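Local coordinates for protein beta sliding clamp (Pseudomonas aeruginosa, PDB 6AMS) that probably tethers DNA polymerases and other proteins to DNA by closing around the duplex as a ring-shaped head-to-tail homodimer, making replication processive, at residues V194-K199 and F233-V238; E38-S43 and D61-G66; A9-L14 and I78-P83; M1-Q6 and V57-A62. All blocks are in the same frame, centred on the assembly; numbering follows the deposited sequence.

Contact 1: V194-K199 and F233-V238; sequences VIVPRK and FTSKLV
With CG1 of V238 anti to its own backbone N (chi1 -179°), the second methyl, CG2, swings round beside that nitrogen and lies against both I195 and P197; in I195 it is CG2 that stands opposite the backbone N, which puts this branch against V238 CB. This is the central domain of the sliding-clamp fold, at a place where the edge strand 192-197 of one eight-stranded sheet passes the end of strand 231-236, an interior strand of another. The short strand segments run nearly perpendicular, at 102°, and the junction illustrates how two sheets can be joined without strand pairing. One backbone bond crosses between the segments: V238 N donates to I195 O over 2.8 Å, almost straight at 172°. Around it the packing is apolar. I195 CG2 comes within 3.5 Å of V238 CB, and the side chain of L237 lies across V194, bringing its CD1 to 3.7 Å from V194 CG1. I195 is backed by F242, whereas V196 packs on I201 of helix 198-207, though its methyls still brush S235 and L237. The ring of P197, the N-cap of that helix, and V238 lie alongside, pointing opposite ways, with P197 CD 3.3 Å from V238 CG2. K236 O completes the corner: it accepts the hydroxyl of S235 (OG to O 2.9 Å) while P197 CD sits 3.2 Å from it.

Contact 2: E38-S43 and D61-G66; sequences EGQQLS and DAAEPG
Q40 and D61 form the tight part of this contact, for the amide of Q40 reaches over to the backbone of the 61-66 loop and binds it with NE2. Q40 NE2 donates to D61 O across 2.8 Å, at an N-H to acceptor angle of 157°; the oxygen lies almost in the plane of the amide, but the nitrogen stands well above the plane of the carbonyl it binds. A bend at chi2 (-62°) curls the glutamine chain and brings the amide to the loop although CB does not face it. Q40 belongs to the two-residue turn of a beta hairpin, a type II' turn from E38 to Q41 that links strands 32-38 and 41-47, with G39 at the corner where phi is positive. On the packed side the A63 methyl, CB, rests 4.0 Å from G39 O and is covered by V37 and F3. The solvent side is slacker: G39 and A62 are exposed and touch the partner segment only lightly, and the D61 side chain points away while its carbonyl is bound. Since L59 O also accepts from Q40 NE2, one amide nitrogen serves two main-chain carbonyls. That double use would tend to fix the rotation of the amide, leaving OE1 on the side of A63 N (3.5 Å away), and ties the hairpin turn to the chain after strand 51-58.

Contact 3: A9-L14 and I78-P83; sequences ALLKPL and ICKSLP
L11 meets C79 and K80 with its CB and both methyls. Its CB is 3.9 Å from C79 SG, so the contact begins at the root of the side chain. CG serves as the fork, and from it the two methyls divide the neighbouring helix between them: CD1 is 4.0 Å from K80 N and so borders the main chain, with C79 SG at 4.1 Å from the same methyl, while CD2 reaches the aliphatic part of the lysine, 4.0 Å from K80 CD. A bend at chi2 (54°) places that methylene beside L11 CD2; the later bend at chi4 affects only the ammonium end, which leads away from the contact. The lysine chain crosses L11 at a slant. The two helices concerned, 7-18 and 72-81, are the helix pair of the N-terminal clamp domain; in sliding clamps such helices line the ring's central channel, with the sheets outside them. C79 is the centre of the buried part. Its SG, anti to the backbone N (chi1 -171°), points into helix 7-18 and touches L10 as well, 3.8 Å from L10 CD2, while C79 CB is approached by L14 CD2 at 4.2 Å. Behind L10 stand I88 and I90 of strand 87-93, and L44 of strand 41-47 packs on L10 and L14, which extends the apolar layer from helices to sheets. I78 and S81 face the second subunit: S81 O accepts a hydrogen bond from R270 of that subunit, and its I273 packs on I78 and S81.

Contact 4: M1-Q6 and V57-A62; sequences MHFTIQ and VVLEDA
T4 OG1 donates to D61 OD2 over 2.8 Å, using the anti lone pair of the carboxylate oxygen, the one turned away from OD1. The hydroxyl is set for this by chi1 of 56°, which places OG1 between the backbone N and the carbonyl carbon of the threonine; the two side chains cross at about a right angle. Inward of this bond the contact turns apolar. L59 lies obliquely across F3, with CD1 at 3.8 Å from F3 CB and CD2 at 3.8 Å from F3 CD2, and L59 CD2 is also 3.8 Å from T4 O. The edge of the F3 ring meets M1 CE in its plane. In the N-terminal clamp domain, the contact joins strand 2-6, an edge strand within this chain of a four-stranded sheet, to the C-terminal end of strand 51-58, an interior strand of an eight-stranded one, and to the loop after it, which holds L59 and D61; L42 and V37 fill in around F3 and L59. Further along, I5 and V57 reach toward each other tip to tip, I5 CD1 lying 3.9 Å from V57 CG2. L10 and A9 of helix 7-18 continue that apolar patch, L10 packing against I5 and A9 against V57.

Contacts 2, 3 and 4 lie together in the N-terminal domain, while contact 1 belongs to the central domain. Contacts 2 and 4 have centres 6 Å apart and share D61 and A62; the former fastens the D61 backbone, the latter its carboxylate. E64 N to H2 O and Q40 O to L59 N, each 2.8 Å, probably add hydrogen bonds between them. Contact 3 lies 14 Å from contact 4, centre to centre, and meets it where L10 N approaches I5 CD1 at 3.7 Å. Contact 1 is 29 to 33 Å from the other centres, yet strands 51-58 and 231-236 are neighbours, so one continuous sheet spans both domains and links contact 4 to contact 1, though their nearest atoms stay about 13 Å apart.

Contact 1: V194-K199 and F233-V238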
loop_
_atom_site.group_PDB
_atom_site.type_symbol
_atom_site.label_atom_id
_atom_site.label_comp_id
_atom_site.label_asym_id
_atom_site.label_seq_id
_atom_site.Cartn_x
_atom_site.Cartn_y
_atom_site.Cartn_z
ATOM N N VAL A 194 -11.579 -24.792 -21.211
ATOM C CA VAL A 194 -12.413 -23.934 -20.353
ATOM C C VAL A 194 -11.804 -22.545 -20.257
ATOM O O VAL A 194 -10.596 -22.388 -20.344
ATOM C CB VAL A 194 -12.626 -24.499 -18.920
ATOM C CG1 VAL A 194 -13.315 -25.853 -18.982
ATOM C CG2 VAL A 194 -11.313 -24.590 -18.127
ATOM N N ILE A 195 -12.657 -21.542 -20.073
ATOM C CA ILE A 195 -12.235 -20.172 -19.907
ATOM C C ILE A 195 -12.638 -19.768 -18.494
ATOM O O ILE A 195 -13.830 -19.657 -18.205
ATOM C CB ILE A 195 -12.919 -19.248 -20.935
ATOM C CG1 ILE A 195 -12.665 -19.771 -22.350
ATOM C CG2 ILE A 195 -12.378 -17.828 -20.764
ATOM C CD1 ILE A 195 -13.606 -19.212 -23.392
ATOM N N VAL A 196 -11.650 -19.638 -17.628
ATOM C CA VAL A 196 -11.889 -19.273 -16.258
ATOM C C VAL A 196 -11.785 -17.773 -16.158
ATOM O O VAL A 196 -10.775 -17.204 -16.543
ATOM C CB VAL A 196 -10.827 -19.889 -15.333
ATOM C CG1 VAL A 196 -11.107 -19.527 -13.884
ATOM C CG2 VAL A 196 -10.768 -21.392 -15.516
ATOM N N PRO A 197 -12.843 -17.090 -15.717
ATOM C CA PRO A 197 -12.793 -15.640 -15.567
ATOM C C PRO A 197 -11.614 -15.131 -14.756
ATOM O O PRO A 197 -11.196 -15.714 -13.763
ATOM C CB PRO A 197 -14.106 -15.326 -14.852
ATOM C CG PRO A 197 -14.991 -16.499 -15.118
ATOM C CD PRO A 197 -14.223 -17.520 -15.905
ATOM N N ARG A 198 -11.104 -14.004 -15.212
ATOM C CA ARG A 198 -9.966 -13.321 -14.629
ATOM C C ARG A 198 -9.865 -13.299 -13.100
ATOM O O ARG A 198 -8.832 -13.657 -12.550
ATOM C CB ARG A 198 -9.943 -11.891 -15.157
ATOM C CG ARG A 198 -9.110 -10.964 -14.313
ATOM C CD ARG A 198 -9.252 -9.520 -14.734
ATOM N NE ARG A 198 -8.090 -8.800 -14.249
ATOM C CZ ARG A 198 -6.976 -8.661 -14.945
ATOM N NH1 ARG A 198 -6.897 -9.164 -16.168
ATOM N NH2 ARG A 198 -5.950 -8.006 -14.427
ATOM N N LYS A 199 -10.927 -12.880 -12.419
ATOM C CA LYS A 199 -10.887 -12.781 -10.969
ATOM C C LYS A 199 -10.690 -14.151 -10.318
ATOM O O LYS A 199 -9.915 -14.300 -9.383
ATOM C CB LYS A 199 -12.147 -12.098 -10.442
ATOM C CG LYS A 199 -11.997 -11.528 -9.046
ATOM C CD LYS A 199 -13.142 -10.590 -8.707
ATOM C CE LYS A 199 -13.031 -10.081 -7.279
ATOM N NZ LYS A 199 -14.183 -9.210 -6.913
ATOM N N PHE A 233 -12.758 -25.025 -4.230
ATOM C CA PHE A 233 -12.948 -23.815 -4.995
ATOM C C PHE A 233 -13.787 -24.072 -6.201
ATOM O O PHE A 233 -13.589 -24.988 -6.848
ATOM C CB PHE A 233 -11.563 -23.305 -5.388
ATOM C CG PHE A 233 -11.537 -22.217 -6.427
ATOM C CD1 PHE A 233 -11.655 -22.506 -7.753
ATOM C CD2 PHE A 233 -11.265 -20.930 -6.082
ATOM C CE1 PHE A 233 -11.589 -21.530 -8.699
ATOM C CE2 PHE A 233 -11.176 -19.949 -7.025
ATOM C CZ PHE A 233 -11.345 -20.244 -8.334
ATOM N N THR A 234 -14.763 -23.250 -6.474
ATOM C CA THR A 234 -15.593 -23.416 -7.650
ATOM C C THR A 234 -15.783 -22.087 -8.346
ATOM O O THR A 234 -16.091 -21.090 -7.717
ATOM C CB THR A 234 -16.968 -24.030 -7.285
ATOM O OG1 THR A 234 -16.767 -25.316 -6.706
ATOM C CG2 THR A 234 -17.803 -24.239 -8.530
ATOM N N SER A 235 -15.574 -22.078 -9.651
ATOM C CA SER A 235 -15.713 -20.858 -10.440
ATOM C C SER A 235 -16.654 -21.153 -11.568
ATOM O O SER A 235 -16.587 -22.216 -12.150
ATOM C CB SER A 235 -14.351 -20.400 -10.976
ATOM O OG SER A 235 -14.516 -19.263 -11.780
ATOM N N LYS A 236 -17.425 -20.162 -11.954
ATOM C CA LYS A 236 -18.203 -20.197 -13.176
ATOM C C LYS A 236 -17.207 -19.929 -14.317
ATOM O O LYS A 236 -16.196 -19.320 -14.145
ATOM C CB LYS A 236 -19.256 -19.102 -13.219
ATOM C CG LYS A 236 -20.585 -19.454 -12.617
ATOM C CD LYS A 236 -21.501 -18.265 -12.698
ATOM C CE LYS A 236 -22.965 -18.672 -12.686
ATOM N NZ LYS A 236 -23.866 -17.702 -13.372
ATOM N N LEU A 237 -17.531 -20.390 -15.493
ATOM C CA LEU A 237 -16.713 -20.253 -16.676
ATOM C C LEU A 237 -17.325 -19.220 -17.585
ATOM O O LEU A 237 -18.518 -18.905 -17.477
ATOM C CB LEU A 237 -16.660 -21.573 -17.432
ATOM C CG LEU A 237 -16.129 -22.777 -16.682
ATOM C CD1 LEU A 237 -16.184 -23.968 -17.595
ATOM C CD2 LEU A 237 -14.723 -22.540 -16.213
ATOM N N VAL A 238 -16.484 -18.726 -18.483
ATOM C CA VAL A 238 -16.866 -17.754 -19.475
ATOM C C VAL A 238 -17.509 -18.525 -20.610
ATOM O O VAL A 238 -16.935 -19.456 -21.167
ATOM C CB VAL A 238 -15.654 -16.961 -19.991
ATOM C CG1 VAL A 238 -16.088 -15.934 -21.024
ATOM C CG2 VAL A 238 -14.934 -16.289 -18.835
#

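Contact 2: E38-S43 and D61-G66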
loop_
_atom_site.group_PDB
_atom_site.type_symbol
_atom_site.label_atom_id
_atom_site.label_comp_id
_atom_site.label_asym_id
_atom_site.label_seq_id
_atom_site.Cartn_x
_atom_site.Cartn_y
_atom_site.Cartn_z
ATOM N N GLU A 38 -22.341 -29.708 10.588
ATOM C CA GLU A 38 -22.863 -31.092 10.400
ATOM C C GLU A 38 -21.962 -32.021 11.179
ATOM O O GLU A 38 -20.764 -32.125 10.888
ATOM C CB GLU A 38 -22.842 -31.510 8.923
ATOM C CG GLU A 38 -23.811 -30.733 8.020
ATOM C CD GLU A 38 -23.718 -31.119 6.544
ATOM O OE1 GLU A 38 -22.770 -31.857 6.176
ATOM O OE2 GLU A 38 -24.610 -30.704 5.766
ATOM N N GLY A 39 -22.515 -32.691 12.177
ATOM C CA GLY A 39 -21.703 -33.517 13.060
ATOM C C GLY A 39 -20.592 -32.685 13.661
ATOM O O GLY A 39 -20.826 -31.606 14.172
ATOM N N GLN A 40 -19.369 -33.175 13.557
ATOM C CA GLN A 40 -18.192 -32.499 14.109
ATOM C C GLN A 40 -17.402 -31.747 13.042
ATOM O O GLN A 40 -16.178 -31.677 13.112
ATOM C CB GLN A 40 -17.333 -33.537 14.839
ATOM C CG GLN A 40 -18.077 -34.188 15.999
ATOM C CD GLN A 40 -18.494 -33.194 17.082
ATOM O OE1 GLN A 40 -19.678 -33.109 17.453
ATOM N NE2 GLN A 40 -17.532 -32.404 17.568
ATOM N N GLN A 41 -18.106 -31.203 12.062
ATOM C CA GLN A 41 -17.458 -30.458 11.002
ATOM C C GLN A 41 -18.087 -29.098 10.805
ATOM O O GLN A 41 -19.305 -28.958 10.797
ATOM C CB GLN A 41 -17.500 -31.224 9.681
ATOM C CG GLN A 41 -16.743 -30.524 8.565
ATOM C CD GLN A 41 -16.772 -31.282 7.256
ATOM O OE1 GLN A 41 -17.754 -31.239 6.522
ATOM N NE2 GLN A 41 -15.679 -31.963 6.949
ATOM N N LEU A 42 -17.237 -28.094 10.660
ATOM C CA LEU A 42 -17.688 -26.748 10.403
ATOM C C LEU A 42 -17.248 -26.404 8.989
ATOM O O LEU A 42 -16.086 -26.569 8.636
ATOM C CB LEU A 42 -17.075 -25.767 11.399
ATOM C CG LEU A 42 -17.253 -24.285 11.069
ATOM C CD1 LEU A 42 -18.718 -23.922 10.896
ATOM C CD2 LEU A 42 -16.589 -23.400 12.107
ATOM N N SER A 43 -18.189 -25.949 8.176
ATOM C CA SER A 43 -17.888 -25.557 6.811
ATOM C C SER A 43 -18.137 -24.072 6.689
ATOM O O SER A 43 -19.146 -23.573 7.163
ATOM C CB SER A 43 -18.751 -26.322 5.817
ATOM O OG SER A 43 -18.265 -27.635 5.634
ATOM N N ASP A 61 -14.897 -30.400 20.623
ATOM C CA ASP A 61 -15.990 -30.575 21.595
ATOM C C ASP A 61 -17.307 -30.849 20.899
ATOM O O ASP A 61 -17.456 -30.606 19.702
ATOM C CB ASP A 61 -16.148 -29.341 22.476
ATOM C CG ASP A 61 -14.928 -29.063 23.311
ATOM O OD1 ASP A 61 -14.302 -30.032 23.795
ATOM O OD2 ASP A 61 -14.600 -27.877 23.493
ATOM N N ALA A 62 -18.275 -31.339 21.660
ATOM C CA ALA A 62 -19.577 -31.656 21.080
ATOM C C ALA A 62 -20.133 -30.372 20.494
ATOM O O ALA A 62 -19.815 -29.282 20.968
ATOM C CB ALA A 62 -20.517 -32.260 22.111
ATOM N N ALA A 63 -20.909 -30.526 19.434
ATOM C CA ALA A 63 -21.403 -29.401 18.656
ATOM C C ALA A 63 -22.832 -29.657 18.278
ATOM O O ALA A 63 -23.178 -30.750 17.891
ATOM C CB ALA A 63 -20.548 -29.197 17.400
ATOM N N GLU A 64 -23.672 -28.643 18.409
ATOM C CA GLU A 64 -25.066 -28.748 18.032
ATOM C C GLU A 64 -25.149 -28.257 16.567
ATOM O O GLU A 64 -24.623 -27.194 16.237
ATOM C CB GLU A 64 -25.884 -27.903 18.997
ATOM C CG GLU A 64 -27.399 -28.051 18.944
ATOM C CD GLU A 64 -28.119 -26.938 19.709
ATOM O OE1 GLU A 64 -27.964 -26.827 20.945
ATOM O OE2 GLU A 64 -28.859 -26.168 19.076
ATOM N N PRO A 65 -25.807 -29.022 15.684
ATOM C CA PRO A 65 -25.861 -28.618 14.279
ATOM C C PRO A 65 -26.785 -27.433 13.937
ATOM O O PRO A 65 -27.601 -26.992 14.744
ATOM C CB PRO A 65 -26.352 -29.896 13.565
ATOM C CG PRO A 65 -27.116 -30.636 14.592
ATOM C CD PRO A 65 -26.496 -30.309 15.911
ATOM N N GLY A 66 -26.630 -26.950 12.715
ATOM C CA GLY A 66 -27.432 -25.868 12.175
ATOM C C GLY A 66 -26.646 -25.120 11.133
ATOM O O GLY A 66 -25.478 -25.471 10.788
#

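Contact 3: A9-L14 and I78-P83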
loop_
_atom_site.group_PDB
_atom_site.type_symbol
_atom_site.label_atom_id
_atom_site.label_comp_id
_atom_site.label_asym_id
_atom_site.label_seq_id
_atom_site.Cartn_x
_atom_site.Cartn_y
_atom_site.Cartn_z
ATOM N N ALA A 9 -7.884 -22.114 14.776
ATOM C CA ALA A 9 -8.606 -23.077 13.959
ATOM C C ALA A 9 -9.681 -22.425 13.111
ATOM O O ALA A 9 -9.910 -22.818 11.986
ATOM C CB ALA A 9 -9.185 -24.183 14.816
ATOM N N LEU A 10 -10.357 -21.446 13.675
ATOM C CA LEU A 10 -11.398 -20.748 12.970
ATOM C C LEU A 10 -10.853 -19.683 12.025
ATOM O O LEU A 10 -11.410 -19.446 10.968
ATOM C CB LEU A 10 -12.323 -20.089 13.982
ATOM C CG LEU A 10 -13.322 -19.083 13.436
ATOM C CD1 LEU A 10 -14.220 -19.761 12.423
ATOM C CD2 LEU A 10 -14.128 -18.480 14.562
ATOM N N LEU A 11 -9.743 -19.068 12.401
ATOM C CA LEU A 11 -9.186 -17.971 11.635
ATOM C C LEU A 11 -8.657 -18.386 10.263
ATOM O O LEU A 11 -8.872 -17.691 9.284
ATOM C CB LEU A 11 -8.088 -17.287 12.442
ATOM C CG LEU A 11 -7.510 -16.024 11.837
ATOM C CD1 LEU A 11 -8.577 -14.963 11.700
ATOM C CD2 LEU A 11 -6.356 -15.555 12.720
ATOM N N LYS A 12 -7.987 -19.520 10.181
ATOM C CA LYS A 12 -7.410 -19.969 8.918
ATOM C C LYS A 12 -8.442 -20.077 7.764
ATOM O O LYS A 12 -8.301 -19.389 6.766
ATOM C CB LYS A 12 -6.589 -21.252 9.146
ATOM C CG LYS A 12 -6.184 -22.034 7.921
ATOM C CD LYS A 12 -5.243 -23.164 8.351
ATOM C CE LYS A 12 -5.217 -24.351 7.391
ATOM N NZ LYS A 12 -5.209 -25.624 8.162
ATOM N N PRO A 13 -9.486 -20.921 7.899
ATOM C CA PRO A 13 -10.488 -21.002 6.838
ATOM C C PRO A 13 -11.324 -19.744 6.698
ATOM O O PRO A 13 -11.796 -19.437 5.597
ATOM C CB PRO A 13 -11.357 -22.171 7.272
ATOM C CG PRO A 13 -11.218 -22.195 8.749
ATOM C CD PRO A 13 -9.789 -21.855 8.996
ATOM N N LEU A 14 -11.495 -19.011 7.783
ATOM C CA LEU A 14 -12.242 -17.763 7.736
ATOM C C LEU A 14 -11.487 -16.696 6.961
ATOM O O LEU A 14 -12.097 -15.957 6.203
ATOM C CB LEU A 14 -12.570 -17.324 9.151
ATOM C CG LEU A 14 -13.492 -16.160 9.371
ATOM C CD1 LEU A 14 -14.820 -16.390 8.651
ATOM C CD2 LEU A 14 -13.705 -15.998 10.878
ATOM N N ILE A 78 -13.121 -9.870 14.297
ATOM C CA ILE A 78 -13.331 -10.213 15.682
ATOM C C ILE A 78 -12.401 -11.373 16.044
ATOM O O ILE A 78 -11.715 -11.317 17.030
ATOM C CB ILE A 78 -14.804 -10.562 15.970
ATOM C CG1 ILE A 78 -15.685 -9.341 15.854
ATOM C CG2 ILE A 78 -14.968 -11.113 17.378
ATOM C CD1 ILE A 78 -17.142 -9.711 15.642
ATOM N N CYS A 79 -12.354 -12.395 15.207
ATOM C CA CYS A 79 -11.516 -13.560 15.447
ATOM C C CYS A 79 -10.004 -13.206 15.458
ATOM O O CYS A 79 -9.243 -13.707 16.279
ATOM C CB CYS A 79 -11.826 -14.623 14.392
ATOM S SG CYS A 79 -11.070 -16.233 14.689
ATOM N N LYS A 80 -9.604 -12.332 14.547
ATOM C CA LYS A 80 -8.217 -11.864 14.426
ATOM C C LYS A 80 -7.792 -11.148 15.705
ATOM O O LYS A 80 -6.738 -11.433 16.254
ATOM C CB LYS A 80 -8.091 -10.911 13.202
ATOM C CG LYS A 80 -6.701 -10.444 12.797
ATOM C CD LYS A 80 -5.720 -11.595 12.563
ATOM C CE LYS A 80 -4.374 -11.046 12.084
ATOM N NZ LYS A 80 -3.509 -10.492 13.180
ATOM N N SER A 81 -8.653 -10.261 16.191
ATOM C CA SER A 81 -8.332 -9.388 17.321
ATOM C C SER A 81 -8.348 -10.063 18.678
ATOM O O SER A 81 -7.978 -9.434 19.656
ATOM C CB SER A 81 -9.333 -8.245 17.371
ATOM O OG SER A 81 -10.622 -8.742 17.706
ATOM N N LEU A 82 -8.811 -11.287 18.752
ATOM C CA LEU A 82 -8.833 -12.009 19.991
ATOM C C LEU A 82 -7.453 -12.486 20.375
ATOM O O LEU A 82 -6.563 -12.581 19.570
ATOM C CB LEU A 82 -9.814 -13.163 19.923
ATOM C CG LEU A 82 -11.299 -12.815 19.858
ATOM C CD1 LEU A 82 -12.128 -14.007 19.505
ATOM C CD2 LEU A 82 -11.757 -12.185 21.147
ATOM N N PRO A 83 -7.275 -12.763 21.645
ATOM C CA PRO A 83 -6.033 -13.236 22.199
ATOM C C PRO A 83 -5.638 -14.572 21.642
ATOM O O PRO A 83 -6.428 -15.378 21.327
ATOM C CB PRO A 83 -6.342 -13.341 23.667
ATOM C CG PRO A 83 -7.448 -12.426 23.886
ATOM C CD PRO A 83 -8.258 -12.513 22.683
#

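Contact 4: M1-Q6 and V57-A62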
loop_
_atom_site.group_PDB
_atom_site.type_symbol
_atom_site.label_atom_id
_atom_site.label_comp_id
_atom_site.label_asym_id
_atom_site.label_seq_id
_atom_site.Cartn_x
_atom_site.Cartn_y
_atom_site.Cartn_z
ATOM N N MET A 1 -27.750 -24.224 16.709
ATOM C CA MET A 1 -26.365 -24.304 16.267
ATOM C C MET A 1 -25.443 -23.797 17.360
ATOM O O MET A 1 -25.578 -22.666 17.810
ATOM C CB MET A 1 -26.155 -23.479 14.993
ATOM C CG MET A 1 -24.823 -23.715 14.298
ATOM S SD MET A 1 -24.497 -22.558 12.953
ATOM C CE MET A 1 -23.690 -21.235 13.836
ATOM N N HIS A 2 -24.513 -24.635 17.796
ATOM C CA HIS A 2 -23.579 -24.216 18.827
ATOM C C HIS A 2 -22.302 -24.997 18.661
ATOM O O HIS A 2 -22.349 -26.211 18.465
ATOM C CB HIS A 2 -24.186 -24.388 20.228
ATOM C CG HIS A 2 -23.185 -24.316 21.338
ATOM N ND1 HIS A 2 -22.617 -25.435 21.905
ATOM C CD2 HIS A 2 -22.636 -23.256 21.980
ATOM C CE1 HIS A 2 -21.741 -25.073 22.825
ATOM N NE2 HIS A 2 -21.744 -23.755 22.901
ATOM N N PHE A 3 -21.163 -24.298 18.722
ATOM C CA PHE A 3 -19.873 -24.968 18.789
ATOM C C PHE A 3 -18.824 -24.165 19.541
ATOM O O PHE A 3 -19.012 -22.984 19.844
ATOM C CB PHE A 3 -19.377 -25.337 17.384
ATOM C CG PHE A 3 -19.230 -24.162 16.441
ATOM C CD1 PHE A 3 -20.319 -23.662 15.767
ATOM C CD2 PHE A 3 -17.981 -23.576 16.224
ATOM C CE1 PHE A 3 -20.174 -22.594 14.893
ATOM C CE2 PHE A 3 -17.828 -22.532 15.341
ATOM C CZ PHE A 3 -18.934 -22.022 14.672
ATOM N N THR A 4 -17.733 -24.850 19.882
ATOM C CA THR A 4 -16.530 -24.239 20.416
ATOM C C THR A 4 -15.385 -24.514 19.444
ATOM O O THR A 4 -15.364 -25.549 18.778
ATOM C CB THR A 4 -16.169 -24.746 21.804
ATOM O OG1 THR A 4 -16.038 -26.168 21.765
ATOM C CG2 THR A 4 -17.242 -24.342 22.823
ATOM N N ILE A 5 -14.468 -23.562 19.346
ATOM C CA ILE A 5 -13.347 -23.668 18.436
ATOM C C ILE A 5 -12.210 -22.734 18.853
ATOM O O ILE A 5 -12.442 -21.672 19.405
ATOM C CB ILE A 5 -13.813 -23.378 16.987
ATOM C CG1 ILE A 5 -12.751 -23.777 15.964
ATOM C CG2 ILE A 5 -14.227 -21.932 16.839
ATOM C CD1 ILE A 5 -13.206 -23.674 14.529
ATOM N N GLN A 6 -10.976 -23.158 18.611
ATOM C CA GLN A 6 -9.797 -22.359 18.920
ATOM C C GLN A 6 -9.726 -21.180 17.976
ATOM O O GLN A 6 -10.172 -21.267 16.844
ATOM C CB GLN A 6 -8.540 -23.195 18.775
ATOM C CG GLN A 6 -8.224 -24.036 19.986
ATOM C CD GLN A 6 -7.263 -23.347 20.922
ATOM O OE1 GLN A 6 -6.180 -22.940 20.517
ATOM N NE2 GLN A 6 -7.649 -23.222 22.180
ATOM N N VAL A 57 -13.260 -27.223 8.808
ATOM C CA VAL A 57 -12.490 -27.366 10.032
ATOM C C VAL A 57 -13.163 -28.416 10.918
ATOM O O VAL A 57 -14.381 -28.486 10.980
ATOM C CB VAL A 57 -12.319 -26.011 10.749
ATOM C CG1 VAL A 57 -13.661 -25.348 10.985
ATOM C CG2 VAL A 57 -11.526 -26.152 12.037
ATOM N N VAL A 58 -12.372 -29.249 11.578
ATOM C CA VAL A 58 -12.913 -30.278 12.453
ATOM C C VAL A 58 -13.172 -29.690 13.830
ATOM O O VAL A 58 -12.335 -28.973 14.363
ATOM C CB VAL A 58 -11.949 -31.476 12.559
ATOM C CG1 VAL A 58 -12.418 -32.468 13.609
ATOM C CG2 VAL A 58 -11.812 -32.159 11.211
ATOM N N LEU A 59 -14.339 -29.976 14.398
ATOM C CA LEU A 59 -14.681 -29.458 15.725
ATOM C C LEU A 59 -14.398 -30.558 16.727
ATOM O O LEU A 59 -14.671 -31.718 16.439
ATOM C CB LEU A 59 -16.162 -29.111 15.787
ATOM C CG LEU A 59 -16.665 -28.020 14.831
ATOM C CD1 LEU A 59 -18.181 -27.964 14.845
ATOM C CD2 LEU A 59 -16.063 -26.675 15.198
ATOM N N GLU A 60 -13.866 -30.210 17.887
ATOM C CA GLU A 60 -13.419 -31.193 18.866
ATOM C C GLU A 60 -14.454 -31.441 19.938
ATOM O O GLU A 60 -14.865 -32.585 20.118
ATOM C CB GLU A 60 -12.056 -30.793 19.458
ATOM C CG GLU A 60 -10.919 -31.312 18.566
ATOM C CD GLU A 60 -9.647 -30.486 18.633
ATOM O OE1 GLU A 60 -9.784 -29.256 18.600
ATOM O OE2 GLU A 60 -8.538 -31.071 18.704
ATOM N N ASP A 61 -14.897 -30.400 20.623
ATOM C CA ASP A 61 -15.990 -30.575 21.595
ATOM C C ASP A 61 -17.307 -30.849 20.899
ATOM O O ASP A 61 -17.456 -30.606 19.702
ATOM C CB ASP A 61 -16.148 -29.341 22.476
ATOM C CG ASP A 61 -14.928 -29.063 23.311
ATOM O OD1 ASP A 61 -14.302 -30.032 23.795
ATOM O OD2 ASP A 61 -14.600 -27.877 23.493
ATOM N N ALA A 62 -18.275 -31.339 21.660
ATOM C CA ALA A 62 -19.577 -31.656 21.080
ATOM C C ALA A 62 -20.133 -30.372 20.494
ATOM O O ALA A 62 -19.815 -29.282 20.968
ATOM C CB ALA A 62 -20.517 -32.260 22.111
#